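Local coordinates for glycosyl hydrolase family 2, TIM barrel domain protein (Parabacteroides merdae ATCC 43184, PDB 6DXU) that probably hydrolyses beta-glucuronides as a family 2 glycoside hydrolase of a human gut bacterium, at residues Pro275-Glu289 with Phe299-Glu311. Numbering follows the deposited sequence.
Sequences PVLWDVDVPQLYTCE and FTTEERFGFRHTE
The edge of Phe307 meets one face of the Tyr286 ring, a T-shaped pair with planes at 83° and CD2 of Phe307 3.7 Å from Tyr286 CE2. The Phe305 ring turns a face to Tyr286 CB, 3.3 Å from Phe305 CE1, a CH-pi contact. A chi1 of 75°, which sets Phe305 CG between its own backbone N and carbonyl carbon, brings the ring there. Pro275 CB adds to the packing on Phe307, and Val276 N donates to Tyr286 OH (2.9 Å). Cutting Tyr286 back to an alanine would probably leave the edge of Phe307 without its facing ring and Val276 N without its acceptor.

Backbone bonds join the two segments in two places. In the antiparallel hairpin of strands 286-294 and 297-305, at one margin of a four-stranded sheet, consistent with the immunoglobulin-like beta-sandwich domain of family 2 glycoside hydrolases, Tyr286 pairs with Phe305 and Cys288 with Glu303 through two bonds each. Beyond it, Trp278 N reaches Phe307 O at 2.7 Å, while a water links Val276 O, Gln284 O and Phe307 N.

On the face carrying Thr287 and Arg304, the Arg304 guanidinium, salt-bridged to Glu380, is covered over its centre by Leu285 CD1 from the adjoining loop, 3.7 Å from Arg304 CZ. A second water bridges Glu289 OE2 and Glu302 OE1, probably easing their like charges, while Glu289 OE1 is hydrogen-bonded to the Tyr244 hydroxyl.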
loop_
_atom_site.group_PDB
_atom_site.type_symbol
_atom_site.label_atom_id
_atom_site.label_comp_id
_atom_site.label_asym_id
_atom_site.label_seq_id
_atom_site.Cartn_x
_atom_site.Cartn_y
_atom_site.Cartn_z
ATOM N N PRO D 275 42.919 -0.570 38.195
ATOM C CA PRO D 275 41.785 0.347 38.048
ATOM C C PRO D 275 40.988 0.409 39.341
ATOM O O PRO D 275 40.947 -0.545 40.120
ATOM C CB PRO D 275 40.967 -0.272 36.908
ATOM C CG PRO D 275 41.256 -1.733 37.009
ATOM C CD PRO D 275 42.713 -1.829 37.460
ATOM N N VAL D 276 40.388 1.571 39.590
ATOM C CA VAL D 276 39.448 1.700 40.695
ATOM C C VAL D 276 38.138 1.014 40.332
ATOM O O VAL D 276 37.545 1.285 39.278
ATOM C CB VAL D 276 39.231 3.178 41.038
ATOM C CG1 VAL D 276 38.252 3.297 42.176
ATOM C CG2 VAL D 276 40.568 3.831 41.392
ATOM N N LEU D 277 37.679 0.117 41.197
ATOM C CA LEU D 277 36.534 -0.715 40.868
ATOM C C LEU D 277 35.231 -0.043 41.285
ATOM O O LEU D 277 35.167 0.650 42.303
ATOM C CB LEU D 277 36.645 -2.089 41.529
ATOM C CG LEU D 277 37.891 -2.915 41.187
ATOM C CD1 LEU D 277 37.727 -4.357 41.662
ATOM C CD2 LEU D 277 38.154 -2.883 39.685
ATOM N N TRP D 278 34.199 -0.255 40.482
ATOM C CA TRP D 278 32.842 0.142 40.834
ATOM C C TRP D 278 32.242 -0.919 41.748
ATOM O O TRP D 278 32.356 -2.117 41.481
ATOM C CB TRP D 278 31.992 0.297 39.562
ATOM C CG TRP D 278 30.600 0.843 39.773
ATOM C CD1 TRP D 278 30.201 2.151 39.664
ATOM C CD2 TRP D 278 29.428 0.095 40.124
ATOM N NE1 TRP D 278 28.846 2.256 39.918
ATOM C CE2 TRP D 278 28.353 1.012 40.209
ATOM C CE3 TRP D 278 29.180 -1.260 40.374
ATOM C CZ2 TRP D 278 27.051 0.616 40.535
ATOM C CZ3 TRP D 278 27.889 -1.653 40.696
ATOM C CH2 TRP D 278 26.839 -0.718 40.768
ATOM N N ASP D 279 31.602 -0.477 42.824
ATOM C CA ASP D 279 31.030 -1.357 43.830
ATOM C C ASP D 279 29.725 -0.751 44.332
ATOM O O ASP D 279 29.492 0.447 44.183
ATOM C CB ASP D 279 32.038 -1.572 44.974
ATOM C CG ASP D 279 31.432 -2.263 46.163
ATOM O OD1 ASP D 279 31.141 -1.544 47.145
ATOM O OD2 ASP D 279 31.220 -3.496 46.116
ATOM N N VAL D 280 28.854 -1.593 44.907
ATOM C CA VAL D 280 27.582 -1.068 45.401
ATOM C C VAL D 280 27.773 -0.221 46.652
ATOM O O VAL D 280 26.946 0.651 46.937
ATOM C CB VAL D 280 26.556 -2.191 45.645
ATOM C CG1 VAL D 280 26.127 -2.825 44.296
ATOM C CG2 VAL D 280 27.089 -3.242 46.608
ATOM N N ASP D 281 28.850 -0.441 47.409
ATOM C CA ASP D 281 29.086 0.395 48.581
ATOM C C ASP D 281 29.912 1.624 48.252
ATOM O O ASP D 281 29.703 2.686 48.856
ATOM C CB ASP D 281 29.786 -0.411 49.681
ATOM C CG ASP D 281 28.913 -1.525 50.225
ATOM O OD1 ASP D 281 29.426 -2.649 50.406
ATOM O OD2 ASP D 281 27.710 -1.282 50.454
ATOM N N VAL D 282 30.828 1.508 47.297
ATOM C CA VAL D 282 31.654 2.623 46.841
ATOM C C VAL D 282 31.531 2.713 45.321
ATOM O O VAL D 282 32.415 2.233 44.595
ATOM C CB VAL D 282 33.115 2.443 47.298
ATOM C CG1 VAL D 282 33.947 3.685 46.998
ATOM C CG2 VAL D 282 33.157 2.135 48.791
ATOM N N PRO D 283 30.443 3.281 44.792
ATOM C CA PRO D 283 30.306 3.417 43.333
ATOM C C PRO D 283 31.274 4.478 42.836
ATOM O O PRO D 283 31.206 5.636 43.251
ATOM C CB PRO D 283 28.846 3.854 43.150
ATOM C CG PRO D 283 28.494 4.518 44.448
ATOM C CD PRO D 283 29.264 3.787 45.514
ATOM N N GLN D 284 32.218 4.071 42.000
ATOM C CA GLN D 284 33.206 4.999 41.471
ATOM C C GLN D 284 33.255 4.814 39.965
ATOM O O GLN D 284 33.282 3.680 39.485
ATOM C CB GLN D 284 34.585 4.778 42.118
ATOM C CG GLN D 284 34.582 5.123 43.610
ATOM C CD GLN D 284 35.962 5.099 44.249
ATOM O OE1 GLN D 284 36.474 4.043 44.619
ATOM N NE2 GLN D 284 36.561 6.272 44.398
ATOM N N LEU D 285 33.259 5.924 39.232
ATOM C CA LEU D 285 33.160 5.911 37.783
ATOM C C LEU D 285 34.353 6.620 37.157
ATOM O O LEU D 285 34.855 7.616 37.683
ATOM C CB LEU D 285 31.864 6.608 37.328
ATOM C CG LEU D 285 30.601 6.031 37.968
ATOM C CD1 LEU D 285 29.451 7.029 37.933
ATOM C CD2 LEU D 285 30.263 4.799 37.181
ATOM N N TYR D 286 34.763 6.123 36.006
ATOM C CA TYR D 286 35.678 6.829 35.129
ATOM C C TYR D 286 34.880 7.668 34.137
ATOM O O TYR D 286 33.701 7.413 33.877
ATOM C CB TYR D 286 36.564 5.847 34.368
ATOM C CG TYR D 286 37.670 5.223 35.191
ATOM C CD1 TYR D 286 38.982 5.652 35.054
ATOM C CD2 TYR D 286 37.398 4.225 36.118
ATOM C CE1 TYR D 286 40.004 5.093 35.808
ATOM C CE2 TYR D 286 38.408 3.657 36.880
ATOM C CZ TYR D 286 39.713 4.097 36.714
ATOM O OH TYR D 286 40.732 3.548 37.458
ATOM N N THR D 287 35.543 8.658 33.551
ATOM C CA THR D 287 34.891 9.508 32.566
ATOM C C THR D 287 35.689 9.487 31.275
ATOM O O THR D 287 36.897 9.725 31.286
ATOM C CB THR D 287 34.767 10.947 33.062
ATOM O OG1 THR D 287 34.065 10.963 34.311
ATOM C CG2 THR D 287 33.981 11.767 32.041
ATOM N N CYS D 288 35.018 9.232 30.160
ATOM C CA CYS D 288 35.659 9.325 28.861
ATOM C C CYS D 288 35.161 10.605 28.200
ATOM O O CYS D 288 33.949 10.806 28.059
ATOM C CB CYS D 288 35.362 8.083 28.017
ATOM S SG CYS D 288 36.110 8.112 26.352
ATOM N N GLU D 289 36.091 11.479 27.829
ATOM C CA GLU D 289 35.777 12.771 27.232
ATOM C C GLU D 289 36.247 12.750 25.783
ATOM O O GLU D 289 37.429 12.526 25.521
ATOM C CB GLU D 289 36.450 13.894 28.023
ATOM C CG GLU D 289 36.310 15.289 27.444
ATOM C CD GLU D 289 37.076 16.320 28.265
ATOM O OE1 GLU D 289 38.327 16.243 28.307
ATOM O OE2 GLU D 289 36.423 17.194 28.873
ATOM N N PHE D 299 33.824 20.360 19.474
ATOM C CA PHE D 299 32.645 19.772 20.095
ATOM C C PHE D 299 33.098 18.704 21.076
ATOM O O PHE D 299 33.759 17.738 20.682
ATOM C CB PHE D 299 31.718 19.163 19.043
ATOM C CG PHE D 299 30.503 18.499 19.622
ATOM C CD1 PHE D 299 29.430 19.251 20.056
ATOM C CD2 PHE D 299 30.451 17.119 19.752
ATOM C CE1 PHE D 299 28.313 18.645 20.589
ATOM C CE2 PHE D 299 29.340 16.507 20.289
ATOM C CZ PHE D 299 28.270 17.271 20.708
ATOM N N THR D 300 32.721 18.865 22.339
ATOM C CA THR D 300 33.132 17.963 23.400
ATOM C C THR D 300 31.912 17.351 24.062
ATOM O O THR D 300 30.935 18.048 24.354
ATOM C CB THR D 300 33.958 18.681 24.467
ATOM O OG1 THR D 300 35.160 19.181 23.879
ATOM C CG2 THR D 300 34.321 17.705 25.580
ATOM N N THR D 301 31.978 16.049 24.310
ATOM C CA THR D 301 30.969 15.392 25.116
ATOM C C THR D 301 31.666 14.366 25.990
ATOM O O THR D 301 32.820 14.005 25.752
ATOM C CB THR D 301 29.871 14.754 24.238
ATOM O OG1 THR D 301 28.815 14.262 25.069
ATOM C CG2 THR D 301 30.424 13.623 23.366
ATOM N N GLU D 302 30.966 13.887 27.009
ATOM C CA GLU D 302 31.599 12.914 27.879
ATOM C C GLU D 302 30.623 11.793 28.185
ATOM O O GLU D 302 29.407 11.929 28.045
ATOM C CB GLU D 302 32.127 13.533 29.178
ATOM C CG GLU D 302 31.109 14.234 30.020
ATOM C CD GLU D 302 31.719 14.757 31.318
ATOM O OE1 GLU D 302 32.612 15.626 31.250
ATOM O OE2 GLU D 302 31.322 14.275 32.403
ATOM N N GLU D 303 31.195 10.660 28.556
ATOM C CA GLU D 303 30.453 9.454 28.865
ATOM C C GLU D 303 31.184 8.754 29.994
ATOM O O GLU D 303 32.415 8.672 29.987
ATOM C CB GLU D 303 30.340 8.549 27.629
ATOM C CG GLU D 303 29.515 7.302 27.856
ATOM C CD GLU D 303 28.029 7.534 27.624
ATOM O OE1 GLU D 303 27.638 8.684 27.312
ATOM O OE2 GLU D 303 27.256 6.561 27.752
ATOM N N ARG D 304 30.430 8.256 30.961
ATOM C CA ARG D 304 30.987 7.622 32.139
ATOM C C ARG D 304 30.898 6.107 32.014
ATOM O O ARG D 304 30.079 5.562 31.270
ATOM C CB ARG D 304 30.252 8.098 33.393
ATOM C CG ARG D 304 30.403 9.591 33.658
ATOM C CD ARG D 304 29.751 9.992 34.972
ATOM N NE ARG D 304 28.406 9.435 35.112
ATOM C CZ ARG D 304 27.616 9.651 36.163
ATOM N NH1 ARG D 304 28.038 10.415 37.164
ATOM N NH2 ARG D 304 26.409 9.103 36.220
ATOM N N PHE D 305 31.763 5.425 32.753
ATOM C CA PHE D 305 31.758 3.970 32.776
ATOM C C PHE D 305 32.429 3.519 34.064
ATOM O O PHE D 305 33.038 4.317 34.777
ATOM C CB PHE D 305 32.461 3.392 31.538
ATOM C CG PHE D 305 33.968 3.509 31.580
ATOM C CD1 PHE D 305 34.592 4.702 31.228
ATOM C CD2 PHE D 305 34.755 2.432 31.963
ATOM C CE1 PHE D 305 35.978 4.820 31.253
ATOM C CE2 PHE D 305 36.149 2.550 32.002
ATOM C CZ PHE D 305 36.749 3.740 31.638
ATOM N N GLY D 306 32.316 2.232 34.353
ATOM C CA GLY D 306 32.946 1.678 35.538
ATOM C C GLY D 306 33.516 0.306 35.259
ATOM O O GLY D 306 33.051 -0.414 34.375
ATOM N N PHE D 307 34.547 -0.050 36.036
ATOM C CA PHE D 307 35.167 -1.370 35.997
ATOM C C PHE D 307 34.580 -2.218 37.120
ATOM O O PHE D 307 34.669 -1.837 38.293
ATOM C CB PHE D 307 36.691 -1.271 36.178
ATOM C CG PHE D 307 37.433 -0.724 34.975
ATOM C CD1 PHE D 307 37.587 -1.494 33.822
ATOM C CD2 PHE D 307 37.987 0.548 35.011
ATOM C CE1 PHE D 307 38.276 -1.007 32.720
ATOM C CE2 PHE D 307 38.685 1.046 33.921
ATOM C CZ PHE D 307 38.823 0.268 32.769
ATOM N N ARG D 308 34.027 -3.380 36.779
ATOM C CA ARG D 308 33.603 -4.317 37.813
ATOM C C ARG D 308 33.429 -5.697 37.197
ATOM O O ARG D 308 33.113 -5.832 36.011
ATOM C CB ARG D 308 32.310 -3.860 38.509
ATOM C CG ARG D 308 31.003 -4.277 37.819
ATOM C CD ARG D 308 30.767 -3.483 36.532
ATOM N NE ARG D 308 29.495 -3.843 35.912
ATOM C CZ ARG D 308 29.320 -4.900 35.125
ATOM N NH1 ARG D 308 30.346 -5.706 34.840
ATOM N NH2 ARG D 308 28.122 -5.148 34.614
ATOM N N HIS D 309 33.675 -6.717 38.013
ATOM C CA HIS D 309 33.548 -8.116 37.623
ATOM C C HIS D 309 32.319 -8.709 38.293
ATOM O O HIS D 309 32.137 -8.550 39.504
ATOM C CB HIS D 309 34.798 -8.910 38.034
ATOM C CG HIS D 309 34.788 -10.330 37.566
ATOM N ND1 HIS D 309 34.234 -11.351 38.306
ATOM C CD2 HIS D 309 35.269 -10.901 36.435
ATOM C CE1 HIS D 309 34.358 -12.489 37.646
ATOM N NE2 HIS D 309 34.980 -12.243 36.506
ATOM N N THR D 310 31.483 -9.393 37.517
ATOM C CA THR D 310 30.285 -10.036 38.040
ATOM C C THR D 310 30.303 -11.513 37.680
ATOM O O THR D 310 30.803 -11.902 36.617
ATOM C CB THR D 310 29.001 -9.372 37.484
ATOM O OG1 THR D 310 28.965 -9.518 36.064
ATOM C CG2 THR D 310 28.975 -7.901 37.826
ATOM N N GLU D 311 29.759 -12.346 38.571
ATOM C CA GLU D 311 29.711 -13.775 38.283
ATOM C C GLU D 311 28.538 -14.428 38.999
ATOM O O GLU D 311 28.391 -14.277 40.211
ATOM C CB GLU D 311 31.017 -14.473 38.694
ATOM C CG GLU D 311 31.007 -15.970 38.384
ATOM C CD GLU D 311 32.284 -16.688 38.813
ATOM O OE1 GLU D 311 33.168 -16.045 39.418
ATOM O OE2 GLU D 311 32.398 -17.899 38.532
HETATM O O HOH W 1 35.255 2.062 37.961
HETATM O O HOH W 2 33.894 17.403 29.266
#